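Local coordinates for protein Amy13K (Eubacterium rectale DSM 17629, PDB 6B3P) that binds starch-derived malto-oligosaccharides such as maltoheptaose through two family 26 carbohydrate-binding modules of a surface-anchored alpha-amylase, probably helping the enzyme hold starch, at residues 107-118 with 167-175; 157-165 with 177-185. All coordinates share one frame; numbering follows the deposited sequence.

Going along the chain from the N terminus, the segments come in alternating order, 107-118, 157-165, 167-175 and 177-185, and so the two contacts cross. Contact 1 closes a long loop: the chain leaves N118, runs through strands 139-141 and 150-157, and returns at F167. Contact 2 closes a shorter one, the hairpin between strands 163-168 and 178-180, whose strand end and connecting loop form the 167-175 half of contact 1. Strand 163-168 serves both, pairing with 116-121 on one side and with 178-180 on the other. F167 packs on I178 where they meet, and each contact brings one glycan-binding residue, Q174 or N177, to the same sugar site.

Contact 1 of 2, residues 107-118 with 167-175; sequences YLASGMGSTIYN and FNNNNGTQT. With GLC (alpha-D-glucopyranose), chain D; EDO (1,2-ethanediol), chain G; FMT (formic acid), chain O.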
loop_
_atom_site.group_PDB
_atom_site.type_symbol
_atom_site.label_atom_id
_atom_site.label_comp_id
_atom_site.label_asym_id
_atom_site.label_seq_id
_atom_site.Cartn_x
_atom_site.Cartn_y
_atom_site.Cartn_z
ATOM N N TYR A 107 -3.899 9.131 8.919
ATOM C CA TYR A 107 -3.392 9.811 10.107
ATOM C C TYR A 107 -4.393 9.779 11.254
ATOM O O TYR A 107 -5.566 10.110 11.082
ATOM C CB TYR A 107 -3.033 11.260 9.798
ATOM C CG TYR A 107 -2.483 11.985 11.001
ATOM C CD1 TYR A 107 -1.275 11.601 11.569
ATOM C CD2 TYR A 107 -3.173 13.043 11.578
ATOM C CE1 TYR A 107 -0.766 12.253 12.675
ATOM C CE2 TYR A 107 -2.671 13.703 12.684
ATOM C CZ TYR A 107 -1.468 13.303 13.229
ATOM O OH TYR A 107 -0.965 13.958 14.328
ATOM N N LEU A 108 -3.907 9.394 12.429
ATOM C CA LEU A 108 -4.722 9.351 13.633
ATOM C C LEU A 108 -4.652 10.676 14.380
ATOM O O LEU A 108 -3.678 10.952 15.079
ATOM C CB LEU A 108 -4.260 8.220 14.547
ATOM C CG LEU A 108 -4.961 8.108 15.901
ATOM C CD1 LEU A 108 -6.443 7.845 15.722
ATOM C CD2 LEU A 108 -4.313 7.008 16.715
ATOM N N ALA A 109 -5.690 11.492 14.233
ATOM C CA ALA A 109 -5.752 12.773 14.923
ATOM C C ALA A 109 -6.245 12.591 16.354
ATOM O O ALA A 109 -7.321 12.036 16.585
ATOM C CB ALA A 109 -6.652 13.736 14.174
ATOM N N SER A 110 -5.444 13.061 17.307
ATOM C CA SER A 110 -5.789 12.990 18.722
ATOM C C SER A 110 -5.587 14.339 19.400
ATOM O O SER A 110 -4.461 14.826 19.514
ATOM C CB SER A 110 -4.948 11.930 19.435
ATOM O OG SER A 110 -4.995 12.104 20.841
ATOM N N GLY A 111 -6.686 14.933 19.853
ATOM C CA GLY A 111 -6.637 16.174 20.603
ATOM C C GLY A 111 -5.942 17.306 19.873
ATOM O O GLY A 111 -5.105 18.002 20.448
ATOM N N MET A 112 -6.290 17.485 18.602
ATOM C CA MET A 112 -5.800 18.613 17.817
ATOM C C MET A 112 -6.926 19.151 16.935
ATOM O O MET A 112 -6.680 19.820 15.930
ATOM C CB MET A 112 -4.591 18.204 16.969
ATOM C CG MET A 112 -4.856 17.063 16.004
ATOM S SD MET A 112 -3.356 16.512 15.162
ATOM C CE MET A 112 -3.101 17.837 13.979
ATOM N N GLY A 113 -8.162 18.850 17.324
ATOM C CA GLY A 113 -9.337 19.372 16.648
ATOM C C GLY A 113 -9.891 18.438 15.591
ATOM O O GLY A 113 -9.499 17.272 15.517
ATOM N N SER A 114 -10.803 18.956 14.771
ATOM C CA SER A 114 -11.498 18.152 13.770
ATOM C C SER A 114 -11.220 18.657 12.353
ATOM O O SER A 114 -11.683 18.069 11.374
ATOM C CB SER A 114 -13.004 18.153 14.046
ATOM O OG SER A 114 -13.552 19.454 13.907
ATOM N N THR A 115 -10.466 19.749 12.257
ATOM C CA THR A 115 -10.025 20.278 10.971
ATOM C C THR A 115 -8.562 19.920 10.759
ATOM O O THR A 115 -7.672 20.519 11.367
ATOM C CB THR A 115 -10.203 21.803 10.883
ATOM O OG1 THR A 115 -9.628 22.426 12.038
ATOM C CG2 THR A 115 -11.680 22.161 10.790
ATOM N N ILE A 116 -8.325 18.938 9.895
ATOM C CA ILE A 116 -6.988 18.408 9.664
ATOM C C ILE A 116 -6.533 18.700 8.240
ATOM O O ILE A 116 -7.329 18.663 7.300
ATOM C CB ILE A 116 -6.934 16.887 9.915
ATOM C CG1 ILE A 116 -7.545 16.545 11.279
ATOM C CG2 ILE A 116 -5.500 16.372 9.820
ATOM C CD1 ILE A 116 -6.834 17.184 12.460
ATOM N N TYR A 117 -5.243 18.990 8.098
ATOM C CA TYR A 117 -4.644 19.301 6.807
ATOM C C TYR A 117 -3.489 18.352 6.509
ATOM O O TYR A 117 -2.874 17.803 7.423
ATOM C CB TYR A 117 -4.135 20.744 6.782
ATOM C CG TYR A 117 -5.207 21.794 6.950
ATOM C CD1 TYR A 117 -5.661 22.156 8.212
ATOM C CD2 TYR A 117 -5.754 22.434 5.847
ATOM C CE1 TYR A 117 -6.638 23.121 8.368
ATOM C CE2 TYR A 117 -6.728 23.399 5.991
ATOM C CZ TYR A 117 -7.167 23.740 7.255
ATOM O OH TYR A 117 -8.138 24.702 7.407
ATOM N N ASN A 118 -3.203 18.160 5.225
ATOM C CA ASN A 118 -1.980 17.486 4.807
ATOM C C ASN A 118 -1.184 18.366 3.860
ATOM O O ASN A 118 -1.690 18.796 2.823
ATOM C CB ASN A 118 -2.286 16.150 4.135
ATOM C CG ASN A 118 -1.026 15.384 3.772
ATOM O OD1 ASN A 118 -0.508 15.506 2.662
ATOM N ND2 ASN A 118 -0.518 14.602 4.716
ATOM N N PHE A 167 1.082 16.102 8.472
ATOM C CA PHE A 167 -0.289 16.294 8.931
ATOM C C PHE A 167 -0.300 17.391 9.990
ATOM O O PHE A 167 0.614 17.471 10.805
ATOM C CB PHE A 167 -0.872 14.993 9.487
ATOM C CG PHE A 167 -1.106 13.936 8.441
ATOM C CD1 PHE A 167 -2.271 13.935 7.688
ATOM C CD2 PHE A 167 -0.165 12.946 8.210
ATOM C CE1 PHE A 167 -2.493 12.966 6.726
ATOM C CE2 PHE A 167 -0.382 11.975 7.247
ATOM C CZ PHE A 167 -1.547 11.985 6.505
ATOM N N ASN A 168 -1.326 18.240 9.971
ATOM C CA ASN A 168 -1.402 19.365 10.900
ATOM C C ASN A 168 -2.825 19.899 11.042
ATOM O O ASN A 168 -3.727 19.476 10.318
ATOM C CB ASN A 168 -0.472 20.496 10.444
ATOM C CG ASN A 168 -0.944 21.160 9.164
ATOM O OD1 ASN A 168 -1.819 22.027 9.186
ATOM N ND2 ASN A 168 -0.357 20.766 8.042
ATOM N N ASN A 169 -3.013 20.829 11.977
ATOM C CA ASN A 169 -4.318 21.450 12.205
ATOM C C ASN A 169 -4.325 22.945 11.899
ATOM O O ASN A 169 -5.301 23.635 12.190
ATOM C CB ASN A 169 -4.773 21.218 13.653
ATOM C CG ASN A 169 -3.829 21.829 14.679
ATOM O OD1 ASN A 169 -2.853 22.494 14.335
ATOM N ND2 ASN A 169 -4.128 21.603 15.955
ATOM N N ASN A 170 -3.243 23.433 11.297
ATOM C CA ASN A 170 -3.092 24.857 11.013
ATOM C C ASN A 170 -3.254 25.696 12.276
ATOM O O ASN A 170 -3.864 26.765 12.246
ATOM C CB ASN A 170 -4.108 25.302 9.959
ATOM C CG ASN A 170 -3.765 26.648 9.347
ATOM O OD1 ASN A 170 -2.621 27.099 9.411
ATOM N ND2 ASN A 170 -4.757 27.297 8.748
ATOM N N ASN A 171 -2.713 25.206 13.387
ATOM C CA ASN A 171 -2.873 25.882 14.668
ATOM C C ASN A 171 -1.845 25.417 15.696
ATOM O O ASN A 171 -2.161 25.252 16.875
ATOM C CB ASN A 171 -4.292 25.658 15.204
ATOM C CG ASN A 171 -4.681 26.656 16.280
ATOM O OD1 ASN A 171 -4.175 27.779 16.318
ATOM N ND2 ASN A 171 -5.589 26.249 17.163
ATOM N N GLY A 172 -0.616 25.196 15.239
ATOM C CA GLY A 172 0.494 24.904 16.129
ATOM C C GLY A 172 0.802 23.433 16.343
ATOM O O GLY A 172 1.802 23.103 16.982
ATOM N N THR A 173 -0.045 22.551 15.816
ATOM C CA THR A 173 0.164 21.112 15.957
ATOM C C THR A 173 0.414 20.465 14.597
ATOM O O THR A 173 -0.383 20.608 13.671
ATOM C CB THR A 173 -1.038 20.424 16.640
ATOM O OG1 THR A 173 -1.307 21.059 17.895
ATOM C CG2 THR A 173 -0.754 18.942 16.882
ATOM N N GLN A 174 1.533 19.756 14.487
ATOM C CA GLN A 174 1.900 19.082 13.249
ATOM C C GLN A 174 2.783 17.872 13.529
ATOM O O GLN A 174 3.356 17.752 14.611
ATOM C CB GLN A 174 2.624 20.047 12.305
ATOM C CG GLN A 174 4.020 20.446 12.773
ATOM C CD GLN A 174 4.720 21.377 11.801
ATOM O OE1 GLN A 174 5.715 21.008 11.177
ATOM N NE2 GLN A 174 4.206 22.593 11.673
ATOM N N THR A 175 2.894 16.984 12.545
ATOM C CA THR A 175 3.760 15.815 12.653
ATOM C C THR A 175 5.192 16.167 12.270
ATOM O O THR A 175 5.457 17.248 11.743
ATOM C CB THR A 175 3.281 14.664 11.740
ATOM O OG1 THR A 175 3.373 15.065 10.367
ATOM C CG2 THR A 175 1.844 14.278 12.055
HETATM C C1 GLC D . 5.405 25.562 7.844
HETATM C C2 GLC D . 5.692 24.265 8.583
HETATM C C3 GLC D . 6.959 23.621 8.121
HETATM C C4 GLC D . 6.937 23.488 6.631
HETATM C C5 GLC D . 6.680 24.829 5.980
HETATM C C6 GLC D . 6.598 24.723 4.481
HETATM O O1 GLC D . 6.260 26.633 8.254
HETATM O O2 GLC D . 5.805 24.484 9.950
HETATM O O3 GLC D . 7.104 22.337 8.682
HETATM O O4 GLC D . 8.179 22.966 6.221
HETATM O O5 GLC D . 5.475 25.327 6.453
HETATM O O6 GLC D . 6.540 25.973 3.868
HETATM C C1 EDO G . 1.111 25.985 12.080
HETATM O O1 EDO G . -0.060 26.239 11.295
HETATM C C2 EDO G . 1.119 24.534 12.549
HETATM O O2 EDO G . -0.190 23.967 12.405
HETATM C C FMT O . 3.149 19.573 17.451
HETATM O O1 FMT O . 3.681 20.486 16.821
HETATM O O2 FMT O . 3.806 18.773 18.115
HETATM O O HOH W 1 -7.578 26.380 9.714
#
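The carbonyl oxygen of N168 takes the backbone N-H of Y117 almost end-on, N to O 2.7 Å, and the CA-H of I116 also leans on it. N168 N returns a bond to Y117 O, making Y117 and N168 an antiparallel hydrogen-bonded pair. Their side chains share one face of the sheet, with the N168 amide and the Y117 ring only 3° from parallel. That amide is fixed at both ends: OD1 accepts N170 N on an in-plane lone pair, an Asx turn, while ND2 goes to P137 O. Further out, one water bridges Y117 OH and N170 ND2.

On the other face the F167 ring is sandwiched. Y107 CB sits over its centre, 3.4 Å from the centroid, and N118 ND2 lies 3.2 Å above the opposite face; N118 OD1 bonds Y155 OH. The Y107 and F167 rings are nearly parallel, 6° apart, but slid so far that each receives the other's CB. With its CG anti to the backbone N (chi1 -179°), Y107 carries the ring past F167 until CE1 meets T175 CG2 at 3.4 Å; its OH bonds G193 O.

Toward the turn, N169 ND2 donates to M112 O at 3.1 Å, while its OD1 takes T173 N. M112 CE rests on the N168 backbone. Beyond T173, Q174 grips a glucose through OE1 and NE2. The whole contact spans the beta-sandwich: strand 116-121 lies between 139-141 and 163-168, and F167 reaches across to V153 of strand 150-157, which neighbours 101-108 in the facing sheet.

Contact 2 of 2, residues 157-165 with 177-185; sequences QDVKQNFSC and NIDVSVTST. With GLC (alpha-D-glucopyranose), chain B.
F163 and V180 exchange both backbone bonds, V180 N reaching F163 O at 2.7 Å, and C165 and I178 repeat the exchange. Past V180 the regular ladder stops, and a side chain takes over: N162 OD1 accepts V182 N at 2.9 Å from above its carbonyl plane. V182 O is satisfied too, by K160 NZ at 3.0 Å. The same ammonium forms a salt bridge with E82 of the N-terminal sheet.

Q157 NE2 donates to a lone pair of Q161 O, and its OE1 takes D124 N, so both ends of that buried amide are paired. On the outer side of the hairpin S164 OG lies 3.2 Å from D179 OD1, though its proton may go elsewhere. The inner side is apolar: V180 CB stands over the F163 ring, 4.0 Å from its centroid.

At the far end N177 meets a glucose with both amide atoms: OD1 accepts from O2, and ND2 donates to O3 at 3.1 Å. Neighbouring hydroxyls are thus read as a donor and an acceptor. The chemistry implies a backbone-paired hairpin with one apolar face (F163, V180, C165, I178), a polar outer face and polar ends, one holding glycan, the other meeting E82 by charge.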
loop_
_atom_site.group_PDB
_atom_site.type_symbol
_atom_site.label_atom_id
_atom_site.label_comp_id
_atom_site.label_asym_id
_atom_site.label_seq_id
_atom_site.Cartn_x
_atom_site.Cartn_y
_atom_site.Cartn_z
ATOM N N GLN A 157 0.139 9.505 -8.606
ATOM C CA GLN A 157 1.157 9.952 -9.556
ATOM C C GLN A 157 1.223 9.037 -10.771
ATOM O O GLN A 157 0.831 7.872 -10.701
ATOM C CB GLN A 157 2.535 10.003 -8.895
ATOM C CG GLN A 157 2.591 10.792 -7.601
ATOM C CD GLN A 157 3.971 10.773 -6.980
ATOM O OE1 GLN A 157 4.857 11.521 -7.390
ATOM N NE2 GLN A 157 4.164 9.909 -5.989
ATOM N N ASP A 158 1.727 9.569 -11.881
ATOM C CA ASP A 158 1.933 8.775 -13.087
ATOM C C ASP A 158 3.223 7.963 -13.003
ATOM O O ASP A 158 3.389 6.977 -13.722
ATOM C CB ASP A 158 1.970 9.672 -14.325
ATOM C CG ASP A 158 0.638 10.347 -14.597
ATOM O OD1 ASP A 158 -0.340 10.048 -13.881
ATOM O OD2 ASP A 158 0.563 11.171 -15.531
ATOM N N VAL A 159 4.127 8.387 -12.123
ATOM C CA VAL A 159 5.413 7.721 -11.956
ATOM C C VAL A 159 5.660 7.372 -10.494
ATOM O O VAL A 159 5.021 7.914 -9.591
ATOM C CB VAL A 159 6.576 8.594 -12.478
ATOM C CG1 VAL A 159 6.387 8.897 -13.962
ATOM C CG2 VAL A 159 6.699 9.889 -11.668
ATOM N N LYS A 160 6.600 6.461 -10.276
ATOM C CA LYS A 160 6.898 5.938 -8.952
ATOM C C LYS A 160 7.898 6.831 -8.225
ATOM O O LYS A 160 9.089 6.522 -8.165
ATOM C CB LYS A 160 7.441 4.519 -9.078
ATOM C CG LYS A 160 7.609 3.774 -7.779
ATOM C CD LYS A 160 8.075 2.365 -8.076
ATOM C CE LYS A 160 8.536 1.647 -6.834
ATOM N NZ LYS A 160 9.775 2.248 -6.262
ATOM N N GLN A 161 7.405 7.937 -7.672
ATOM C CA GLN A 161 8.272 8.926 -7.043
ATOM C C GLN A 161 7.993 9.066 -5.555
ATOM O O GLN A 161 6.854 9.287 -5.143
ATOM C CB GLN A 161 8.106 10.283 -7.727
ATOM C CG GLN A 161 9.151 11.308 -7.307
ATOM C CD GLN A 161 9.320 12.427 -8.315
ATOM O OE1 GLN A 161 9.453 12.182 -9.515
ATOM N NE2 GLN A 161 9.321 13.664 -7.831
ATOM N N ASN A 162 9.045 8.935 -4.753
ATOM C CA ASN A 162 8.947 9.183 -3.324
ATOM C C ASN A 162 8.637 10.652 -3.077
ATOM O O ASN A 162 8.942 11.511 -3.904
ATOM C CB ASN A 162 10.242 8.788 -2.608
ATOM C CG ASN A 162 10.549 7.306 -2.726
ATOM O OD1 ASN A 162 9.671 6.499 -3.034
ATOM N ND2 ASN A 162 11.800 6.939 -2.472
ATOM N N PHE A 163 8.023 10.935 -1.936
ATOM C CA PHE A 163 7.717 12.305 -1.558
ATOM C C PHE A 163 7.619 12.402 -0.044
ATOM O O PHE A 163 7.821 11.413 0.662
ATOM C CB PHE A 163 6.418 12.774 -2.216
ATOM C CG PHE A 163 5.222 11.937 -1.873
ATOM C CD1 PHE A 163 4.958 10.768 -2.567
ATOM C CD2 PHE A 163 4.353 12.324 -0.866
ATOM C CE1 PHE A 163 3.855 9.997 -2.257
ATOM C CE2 PHE A 163 3.248 11.556 -0.552
ATOM C CZ PHE A 163 2.999 10.391 -1.248
ATOM N N SER A 164 7.319 13.598 0.445
ATOM C CA SER A 164 7.192 13.828 1.876
ATOM C C SER A 164 5.902 14.567 2.171
ATOM O O SER A 164 5.373 15.265 1.307
ATOM C CB SER A 164 8.385 14.625 2.402
ATOM O OG SER A 164 9.611 14.019 2.031
ATOM N N CYS A 165 5.390 14.413 3.387
ATOM C CA CYS A 165 4.197 15.144 3.787
ATOM C C CYS A 165 4.133 15.359 5.296
ATOM O O CYS A 165 4.886 14.754 6.060
ATOM C CB CYS A 165 2.935 14.418 3.313
ATOM S SG CYS A 165 2.618 12.850 4.147
ATOM N N ASN A 177 8.354 15.472 9.698
ATOM C CA ASN A 177 8.397 15.147 8.282
ATOM C C ASN A 177 8.179 13.658 8.075
ATOM O O ASN A 177 8.894 12.840 8.653
ATOM C CB ASN A 177 9.733 15.540 7.671
ATOM C CG ASN A 177 9.909 17.034 7.555
ATOM O OD1 ASN A 177 9.102 17.820 8.059
ATOM N ND2 ASN A 177 10.982 17.433 6.887
ATOM N N ILE A 178 7.194 13.313 7.253
ATOM C CA ILE A 178 6.943 11.922 6.896
ATOM C C ILE A 178 7.533 11.650 5.518
ATOM O O ILE A 178 7.047 12.174 4.522
ATOM C CB ILE A 178 5.438 11.597 6.889
ATOM C CG1 ILE A 178 4.814 11.914 8.251
ATOM C CG2 ILE A 178 5.209 10.128 6.536
ATOM C CD1 ILE A 178 3.329 12.168 8.186
ATOM N N ASP A 179 8.579 10.832 5.470
ATOM C CA ASP A 179 9.221 10.487 4.207
ATOM C C ASP A 179 8.576 9.238 3.620
ATOM O O ASP A 179 8.781 8.129 4.114
ATOM C CB ASP A 179 10.723 10.275 4.398
ATOM C CG ASP A 179 11.432 11.527 4.884
ATOM O OD1 ASP A 179 10.911 12.641 4.655
ATOM O OD2 ASP A 179 12.515 11.396 5.488
ATOM N N VAL A 180 7.795 9.432 2.563
ATOM C CA VAL A 180 7.025 8.352 1.958
ATOM C C VAL A 180 7.825 7.641 0.873
ATOM O O VAL A 180 8.154 8.232 -0.156
ATOM C CB VAL A 180 5.702 8.880 1.356
ATOM C CG1 VAL A 180 4.904 7.754 0.697
ATOM C CG2 VAL A 180 4.870 9.568 2.431
ATOM N N SER A 181 8.140 6.373 1.119
ATOM C CA SER A 181 8.711 5.509 0.093
ATOM C C SER A 181 7.593 4.786 -0.647
ATOM O O SER A 181 6.891 3.957 -0.067
ATOM C CB SER A 181 9.680 4.495 0.704
ATOM O OG SER A 181 10.808 5.141 1.270
ATOM N N VAL A 182 7.424 5.110 -1.924
ATOM C CA VAL A 182 6.432 4.441 -2.760
ATOM C C VAL A 182 7.013 3.118 -3.250
ATOM O O VAL A 182 7.937 3.098 -4.063
ATOM C CB VAL A 182 6.007 5.322 -3.958
ATOM C CG1 VAL A 182 4.940 4.619 -4.790
ATOM C CG2 VAL A 182 5.493 6.674 -3.465
ATOM N N THR A 183 6.464 2.018 -2.741
ATOM C CA THR A 183 6.993 0.682 -3.001
ATOM C C THR A 183 6.112 -0.116 -3.960
ATOM O O THR A 183 6.442 -1.246 -4.318
ATOM C CB THR A 183 7.144 -0.111 -1.689
ATOM O OG1 THR A 183 5.894 -0.118 -0.987
ATOM C CG2 THR A 183 8.217 0.521 -0.808
ATOM N N SER A 184 4.994 0.472 -4.374
ATOM C CA SER A 184 4.075 -0.194 -5.290
ATOM C C SER A 184 3.015 0.782 -5.782
ATOM O O SER A 184 2.967 1.929 -5.340
ATOM C CB SER A 184 3.405 -1.386 -4.608
ATOM O OG SER A 184 2.348 -0.959 -3.768
ATOM N N THR A 185 2.162 0.318 -6.691
ATOM C CA THR A 185 1.092 1.146 -7.238
ATOM C C THR A 185 -0.046 1.374 -6.239
ATOM O O THR A 185 -0.948 2.173 -6.492
ATOM C CB THR A 185 0.504 0.521 -8.518
ATOM O OG1 THR A 185 0.114 -0.834 -8.259
ATOM C CG2 THR A 185 1.525 0.539 -9.644
HETATM C C1 GLC B . 8.116 21.666 5.664
HETATM C C2 GLC B . 9.211 20.842 6.281
HETATM C C3 GLC B . 10.558 21.274 5.758
HETATM C C4 GLC B . 10.562 21.278 4.256
HETATM C C5 GLC B . 9.433 22.136 3.747
HETATM C C6 GLC B . 9.387 22.162 2.236
HETATM O O2 GLC B . 9.142 20.938 7.680
HETATM O O3 GLC B . 11.542 20.395 6.206
HETATM O O4 GLC B . 11.836 21.694 3.779
HETATM O O5 GLC B . 8.225 21.634 4.261
HETATM O O6 GLC B . 8.398 23.017 1.721
#